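Local coordinates for protein beta subunit of photoactivated adenylyl cyclase (Beggiatoa sp. PS, PDB 5MBC) that probably senses blue light through a flavin-binding BLUF domain and answers by making cyclic AMP in its adenylyl cyclase domain, at residues Leu8-Lys13 with Phe50-Glu55; Arg287-Ala292 with Ile310-His315. One frame throughout, in Å; residues are numbered along the deposited sequence. Where two conformers were deposited one is given.

Contact 1 (Leu8-Lys13 with Phe50-Glu55); sequences LVYISK and FFQILE. With FMN (flavin mononucleotide), chain G.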
loop_
_atom_site.group_PDB
_atom_site.type_symbol
_atom_site.label_atom_id
_atom_site.label_comp_id
_atom_site.label_asym_id
_atom_site.label_seq_id
_atom_site.Cartn_x
_atom_site.Cartn_y
_atom_site.Cartn_z
ATOM N N LEU B 8 -23.685 -4.644 10.392
ATOM C CA LEU B 8 -22.565 -4.852 9.487
ATOM C C LEU B 8 -23.009 -4.624 8.049
ATOM O O LEU B 8 -24.191 -4.744 7.717
ATOM C CB LEU B 8 -21.998 -6.272 9.615
ATOM C CG LEU B 8 -22.081 -7.000 10.956
ATOM C CD1 LEU B 8 -21.583 -8.429 10.811
ATOM C CD2 LEU B 8 -21.280 -6.267 12.002
ATOM N N VAL B 9 -22.039 -4.317 7.193
ATOM C CA VAL B 9 -22.259 -4.206 5.756
ATOM C C VAL B 9 -21.016 -4.741 5.059
ATOM O O VAL B 9 -19.892 -4.356 5.400
ATOM C CB VAL B 9 -22.568 -2.759 5.316
ATOM C CG1 VAL B 9 -21.530 -1.789 5.856
ATOM C CG2 VAL B 9 -22.652 -2.671 3.798
ATOM N N TYR B 10 -21.212 -5.652 4.110
ATOM C CA TYR B 10 -20.095 -6.256 3.403
ATOM C C TYR B 10 -20.410 -6.325 1.917
ATOM O O TYR B 10 -21.568 -6.244 1.497
ATOM C CB TYR B 10 -19.770 -7.661 3.938
ATOM C CG TYR B 10 -20.786 -8.727 3.578
ATOM C CD1 TYR B 10 -20.667 -9.462 2.403
ATOM C CD2 TYR B 10 -21.853 -9.009 4.420
ATOM C CE1 TYR B 10 -21.590 -10.435 2.072
ATOM C CE2 TYR B 10 -22.778 -9.983 4.099
ATOM C CZ TYR B 10 -22.643 -10.692 2.923
ATOM O OH TYR B 10 -23.564 -11.662 2.598
ATOM N N ILE B 11 -19.354 -6.473 1.125
ATOM C CA ILE B 11 -19.463 -6.755 -0.299
ATOM C C ILE B 11 -18.720 -8.052 -0.580
ATOM O O ILE B 11 -17.770 -8.412 0.122
ATOM C CB ILE B 11 -18.911 -5.607 -1.172
ATOM C CG1 ILE B 11 -17.448 -5.325 -0.827
ATOM C CG2 ILE B 11 -19.760 -4.357 -1.007
ATOM C CD1 ILE B 11 -16.805 -4.278 -1.707
ATOM N N SER B 12 -19.168 -8.763 -1.610
ATOM C CA SER B 12 -18.530 -10.010 -2.002
ATOM C C SER B 12 -18.722 -10.212 -3.496
ATOM O O SER B 12 -19.560 -9.565 -4.129
ATOM C CB SER B 12 -19.092 -11.204 -1.221
ATOM O OG SER B 12 -20.449 -11.438 -1.551
ATOM N N LYS B 13 -17.925 -11.117 -4.056
ATOM C CA LYS B 13 -17.995 -11.451 -5.471
ATOM C C LYS B 13 -18.897 -12.666 -5.645
ATOM O O LYS B 13 -18.679 -13.703 -5.011
ATOM C CB LYS B 13 -16.605 -11.729 -6.041
ATOM C CG LYS B 13 -16.602 -12.003 -7.535
ATOM C CD LYS B 13 -15.199 -12.272 -8.051
ATOM C CE LYS B 13 -15.202 -12.467 -9.559
ATOM N NZ LYS B 13 -16.120 -13.565 -9.973
ATOM N N PHE B 50 -22.185 -8.928 -4.596
ATOM C CA PHE B 50 -23.201 -8.944 -3.555
ATOM C C PHE B 50 -23.005 -7.757 -2.623
ATOM O O PHE B 50 -21.872 -7.377 -2.313
ATOM C CB PHE B 50 -23.148 -10.245 -2.751
ATOM C CG PHE B 50 -23.918 -11.379 -3.364
ATOM C CD1 PHE B 50 -25.180 -11.173 -3.894
ATOM C CD2 PHE B 50 -23.380 -12.656 -3.405
ATOM C CE1 PHE B 50 -25.892 -12.217 -4.456
ATOM C CE2 PHE B 50 -24.086 -13.705 -3.965
ATOM C CZ PHE B 50 -25.343 -13.485 -4.492
ATOM N N PHE B 51 -24.116 -7.170 -2.187
ATOM C CA PHE B 51 -24.124 -6.131 -1.164
ATOM C C PHE B 51 -25.137 -6.542 -0.109
ATOM O O PHE B 51 -26.299 -6.801 -0.437
ATOM C CB PHE B 51 -24.508 -4.755 -1.732
ATOM C CG PHE B 51 -23.695 -4.322 -2.923
ATOM C CD1 PHE B 51 -23.946 -4.847 -4.180
ATOM C CD2 PHE B 51 -22.709 -3.359 -2.793
ATOM C CE1 PHE B 51 -23.213 -4.442 -5.279
ATOM C CE2 PHE B 51 -21.974 -2.949 -3.889
ATOM C CZ PHE B 51 -22.226 -3.491 -5.132
ATOM N N GLN B 52 -24.710 -6.609 1.150
ATOM C CA GLN B 52 -25.631 -6.996 2.207
ATOM C C GLN B 52 -25.384 -6.179 3.464
ATOM O O GLN B 52 -24.238 -5.964 3.867
ATOM C CB GLN B 52 -25.529 -8.489 2.537
ATOM C CG GLN B 52 -26.622 -8.961 3.484
ATOM C CD GLN B 52 -26.679 -10.466 3.623
ATOM O OE1 GLN B 52 -25.651 -11.133 3.723
ATOM N NE2 GLN B 52 -27.890 -11.010 3.625
ATOM N N ILE B 53 -26.477 -5.731 4.074
ATOM C CA ILE B 53 -26.466 -5.069 5.370
ATOM C C ILE B 53 -27.205 -5.970 6.349
ATOM O O ILE B 53 -28.296 -6.462 6.039
ATOM C CB ILE B 53 -27.119 -3.676 5.301
ATOM C CG1 ILE B 53 -26.478 -2.844 4.187
ATOM C CG2 ILE B 53 -27.004 -2.963 6.639
ATOM C CD1 ILE B 53 -27.165 -1.518 3.937
ATOM N N LEU B 54 -26.606 -6.204 7.513
ATOM C CA LEU B 54 -27.191 -7.051 8.542
ATOM C C LEU B 54 -27.205 -6.296 9.861
ATOM O O LEU B 54 -26.211 -5.667 10.230
ATOM C CB LEU B 54 -26.408 -8.363 8.701
ATOM C CG LEU B 54 -26.396 -9.329 7.517
ATOM C CD1 LEU B 54 -25.318 -10.385 7.700
ATOM C CD2 LEU B 54 -27.756 -9.983 7.349
ATOM N N GLU B 55 -28.330 -6.362 10.573
ATOM C CA GLU B 55 -28.471 -5.664 11.842
ATOM C C GLU B 55 -29.303 -6.497 12.807
ATOM O O GLU B 55 -30.241 -7.192 12.408
ATOM C CB GLU B 55 -29.105 -4.276 11.658
ATOM C CG GLU B 55 -30.359 -4.274 10.806
ATOM C CD GLU B 55 -30.927 -2.884 10.601
ATOM O OE1 GLU B 55 -32.048 -2.771 10.063
ATOM O OE2 GLU B 55 -30.251 -1.902 10.978
HETATM N N1 FMN G . -28.757 -16.905 5.419
HETATM C C2 FMN G . -29.528 -16.334 6.409
HETATM O O2 FMN G . -30.126 -17.053 7.206
HETATM N N3 FMN G . -29.629 -14.961 6.509
HETATM C C4 FMN G . -28.955 -14.155 5.615
HETATM O O4 FMN G . -29.046 -12.931 5.703
HETATM C C4A FMN G . -28.176 -14.729 4.617
HETATM N N5 FMN G . -27.504 -13.925 3.723
HETATM C C5A FMN G . -26.732 -14.491 2.732
HETATM C C6 FMN G . -26.056 -13.673 1.834
HETATM C C7 FMN G . -25.276 -14.237 0.833
HETATM C C7M FMN G . -24.548 -13.350 -0.133
HETATM C C8 FMN G . -25.172 -15.621 0.731
HETATM C C8M FMN G . -24.330 -16.235 -0.348
HETATM C C9 FMN G . -25.849 -16.437 1.630
HETATM C C9A FMN G . -26.630 -15.874 2.632
HETATM N N10 FMN G . -27.301 -16.684 3.529
HETATM C C10 FMN G . -28.077 -16.111 4.520
HETATM C "C1'" FMN G . -27.195 -18.179 3.419
HETATM C "C2'" FMN G . -26.322 -18.759 4.529
HETATM O "O2'" FMN G . -24.968 -18.471 4.265
HETATM C "C3'" FMN G . -26.502 -20.268 4.629
HETATM O "O3'" FMN G . -26.267 -20.848 3.365
HETATM C "C4'" FMN G . -27.908 -20.637 5.090
HETATM O "O4'" FMN G . -28.244 -19.903 6.246
HETATM C "C5'" FMN G . -28.002 -22.130 5.380
HETATM O "O5'" FMN G . -27.988 -22.365 6.771
HETATM P P FMN G . -27.608 -23.823 7.341
HETATM O O1P FMN G . -26.406 -23.704 8.245
HETATM O O2P FMN G . -28.780 -24.405 8.094
HETATM O O3P FMN G . -27.256 -24.722 6.177
#

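Contact 2 (Arg287-Ala292 with Ile310-His315); sequences RQLPYA and INLGAH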
loop_
_atom_site.group_PDB
_atom_site.type_symbol
_atom_site.label_atom_id
_atom_site.label_comp_id
_atom_site.label_asym_id
_atom_site.label_seq_id
_atom_site.Cartn_x
_atom_site.Cartn_y
_atom_site.Cartn_z
ATOM N N ARG B 287 24.848 -14.538 2.082
ATOM C CA ARG B 287 25.705 -14.599 0.901
ATOM C C ARG B 287 27.112 -15.056 1.257
ATOM O O ARG B 287 27.770 -15.731 0.457
ATOM C CB ARG B 287 25.761 -13.235 0.210
ATOM C CG ARG B 287 24.716 -13.016 -0.869
ATOM C CD ARG B 287 23.289 -13.190 -0.356
ATOM N NE ARG B 287 22.313 -12.884 -1.373
ATOM C CZ ARG B 287 21.008 -12.832 -1.158
ATOM N NH1 ARG B 287 20.532 -13.103 0.037
ATOM N NH2 ARG B 287 20.173 -12.541 -2.153
ATOM N N GLN B 288 27.582 -14.710 2.453
ATOM C CA GLN B 288 28.922 -15.050 2.908
ATOM C C GLN B 288 28.955 -16.310 3.763
ATOM O O GLN B 288 30.029 -16.692 4.239
ATOM C CB GLN B 288 29.513 -13.877 3.693
ATOM C CG GLN B 288 29.279 -12.524 3.040
ATOM C CD GLN B 288 29.404 -11.377 4.022
ATOM O OE1 GLN B 288 28.647 -10.407 3.962
ATOM N NE2 GLN B 288 30.361 -11.483 4.935
ATOM N N LEU B 289 27.812 -16.961 3.967
ATOM C CA LEU B 289 27.725 -18.112 4.845
ATOM C C LEU B 289 27.456 -19.387 4.051
ATOM O O LEU B 289 26.888 -19.338 2.955
ATOM C CB LEU B 289 26.612 -17.923 5.884
ATOM C CG LEU B 289 26.757 -16.736 6.838
ATOM C CD1 LEU B 289 25.510 -16.583 7.694
ATOM C CD2 LEU B 289 27.995 -16.895 7.710
ATOM N N PRO B 290 27.858 -20.550 4.575
ATOM C CA PRO B 290 27.522 -21.814 3.908
ATOM C C PRO B 290 26.114 -22.285 4.239
ATOM O O PRO B 290 25.794 -23.469 4.090
ATOM C CB PRO B 290 28.581 -22.782 4.447
ATOM C CG PRO B 290 28.895 -22.251 5.801
ATOM C CD PRO B 290 28.778 -20.751 5.709
ATOM N N TYR B 291 25.268 -21.364 4.697
ATOM C CA TYR B 291 23.880 -21.648 5.022
ATOM C C TYR B 291 22.998 -20.576 4.403
ATOM O O TYR B 291 23.371 -19.399 4.369
ATOM C CB TYR B 291 23.656 -21.700 6.542
ATOM C CG TYR B 291 24.504 -22.732 7.249
ATOM C CD1 TYR B 291 25.806 -22.442 7.636
ATOM C CD2 TYR B 291 24.004 -23.995 7.531
ATOM C CE1 TYR B 291 26.587 -23.383 8.280
ATOM C CE2 TYR B 291 24.778 -24.944 8.174
ATOM C CZ TYR B 291 26.068 -24.632 8.547
ATOM O OH TYR B 291 26.843 -25.571 9.188
ATOM N N ALA B 292 21.833 -20.985 3.909
ATOM C CA ALA B 292 20.890 -20.064 3.292
ATOM C C ALA B 292 19.928 -19.442 4.295
ATOM O O ALA B 292 19.054 -18.666 3.894
ATOM C CB ALA B 292 20.098 -20.777 2.192
ATOM N N ILE B 310 23.190 -24.382 14.897
ATOM C CA ILE B 310 24.610 -24.229 14.609
ATOM C C ILE B 310 24.989 -22.778 14.861
ATOM O O ILE B 310 24.377 -21.865 14.295
ATOM C CB ILE B 310 24.950 -24.638 13.167
ATOM C CG1 ILE B 310 24.656 -26.127 12.960
ATOM C CG2 ILE B 310 26.403 -24.324 12.848
ATOM C CD1 ILE B 310 24.905 -26.610 11.553
ATOM N N ASN B 311 25.987 -22.565 15.713
ATOM C CA ASN B 311 26.457 -21.221 16.025
ATOM C C ASN B 311 27.448 -20.776 14.956
ATOM O O ASN B 311 28.451 -21.456 14.708
ATOM C CB ASN B 311 27.102 -21.187 17.409
ATOM C CG ASN B 311 27.530 -19.791 17.816
ATOM O OD1 ASN B 311 28.588 -19.309 17.405
ATOM N ND2 ASN B 311 26.714 -19.134 18.631
ATOM N N LEU B 312 27.168 -19.637 14.324
ATOM C CA LEU B 312 28.009 -19.101 13.266
ATOM C C LEU B 312 28.911 -17.972 13.755
ATOM O O LEU B 312 29.468 -17.233 12.936
ATOM C CB LEU B 312 27.142 -18.628 12.097
ATOM C CG LEU B 312 26.224 -19.696 11.495
ATOM C CD1 LEU B 312 25.398 -19.126 10.351
ATOM C CD2 LEU B 312 27.033 -20.899 11.032
ATOM N N GLY B 313 29.066 -17.827 15.069
ATOM C CA GLY B 313 29.954 -16.827 15.624
ATOM C C GLY B 313 29.309 -15.459 15.726
ATOM O O GLY B 313 28.146 -15.244 15.377
ATOM N N ALA B 314 30.095 -14.510 16.225
ATOM C CA ALA B 314 29.629 -13.138 16.354
ATOM C C ALA B 314 29.843 -12.386 15.049
ATOM O O ALA B 314 30.876 -12.533 14.389
ATOM C CB ALA B 314 30.356 -12.428 17.497
ATOM N N HIS B 315 28.856 -11.579 14.674
ATOM C CA HIS B 315 28.918 -10.818 13.439
ATOM C C HIS B 315 28.430 -9.402 13.690
ATOM O O HIS B 315 27.410 -9.193 14.352
ATOM C CB HIS B 315 28.079 -11.467 12.333
ATOM C CG HIS B 315 28.624 -12.776 11.858
ATOM N ND1 HIS B 315 29.385 -12.896 10.715
ATOM C CD2 HIS B 315 28.529 -14.022 12.380
ATOM C CE1 HIS B 315 29.730 -14.160 10.551
ATOM N NE2 HIS B 315 29.223 -14.863 11.547
#

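Contact 1 (Leu8-Lys13 with Phe50-Glu55)
Tyr-10 and Gln-52 are brought together by different first torsions: the tyrosine CG sits between its own N and carbonyl carbon (chi1 72°), whereas the glutamine CG is anti to its N (chi1 -171°) and the chain runs on extended. The two side chains therefore rise side by side from the sheet, ring and amide planes 67° apart. Tyr-10 OH donates to Gln-52 OE1, the modelled 2.4 Å being so short that the exact length is doubtful, and on the other branch of the amide Gln-52 NE2 donates to FMN N5 at 2.9 Å. An amide suits this place because it can accept from the phenol while giving an N-H to the flavin; a Tyr-Gln-flavin relay of this kind is the hallmark of BLUF domains. The flavin methyl C7M lies over one face of the Phe-50 ring, offset toward the rim, 3.5 Å from Phe-50 CD2, and Leu-54 CD2 comes 3.6 Å from FMN O4. Beneath them the antiparallel strands are zipped by paired backbone bonds, among them Phe-50 N to Ser-12 O at 2.7 Å. Val-9, Ile-11, Phe-51 and Ile-53 make the other face greasy, with Ile-11 CG2 3.6 Å from Phe-51 CD2. Leu-115 and Ile-119 of the second subunit pack there, helix 58-69 touches the flavin side through Ile-68 and Leu-64, and strands 77-86 and 40-46 extend the sheet beyond 8-13 and 50-55 respectively.

Contact 2 (Arg287-Ala292 with Ile310-His315)
Tyr-291 and Leu-289 reach from the loop to three side chains of strand 310-315. Tyr-291 CG lies anti to the carbonyl carbon (chi1 -58°), which sends the ring toward the strand. The tyrosine meets Ile-310 at about a right angle, its OH only 3.2 Å from Ile-310 CD1, while Tyr-291 CE1, across the ring from the CE2 that Ile-310 CD1 also nears, lies 3.7 Å from Leu-312 CD2. The other branch of that leucine, CD1, touches Leu-289 CD1, also at 3.7 Å. Leucine suits the strand here, since its two methyls serve both loop residues. Were Tyr-291 an alanine, Ile-310 and Leu-312 would probably lose the ring they lean on, and a gap would open between loop and strand. Both segments belong to the cyclase catalytic domain, where the loop leads from helix 274-285 into strand 293-295 and strand 309-315 pairs with 324-329 in a two-stranded antiparallel sheet. Beyond the methyl contacts, Leu-289 CD2 approaches His-315 CE1 at 4.3 Å. That imidazole is steadied by His-315 NE2 donating to Leu-312 O at 2.8 Å. Gly-313 suits its place, since a CB there would jam against the preceding carbonyl O; its N bonds to Asn-311 OD1 in an Asx turn. Further out, Lys-334 NZ holds Leu-289 O, and Thr-328 touches Tyr-291.

In the fold
Contact 1 is buried and contact 2 lies near the surface, on opposite sides of the chain's centre, with centres about 51 Å apart. They share no helix or strand: one joins neighbouring strands of the BLUF sheet, the other sets a loop against a two-stranded sheet of the cyclase domain. Their chemistry follows from this. In 8-13 with 50-55, backbone bonds fix the register and side chains divide between a polar relay at the flavin and an apolar face that meets the second subunit. Between 287-292 and 310-315 no hydrogen bond crosses, and apolar touches do the work; the polar links hold each segment separately, and no other chain of the assembly reaches them.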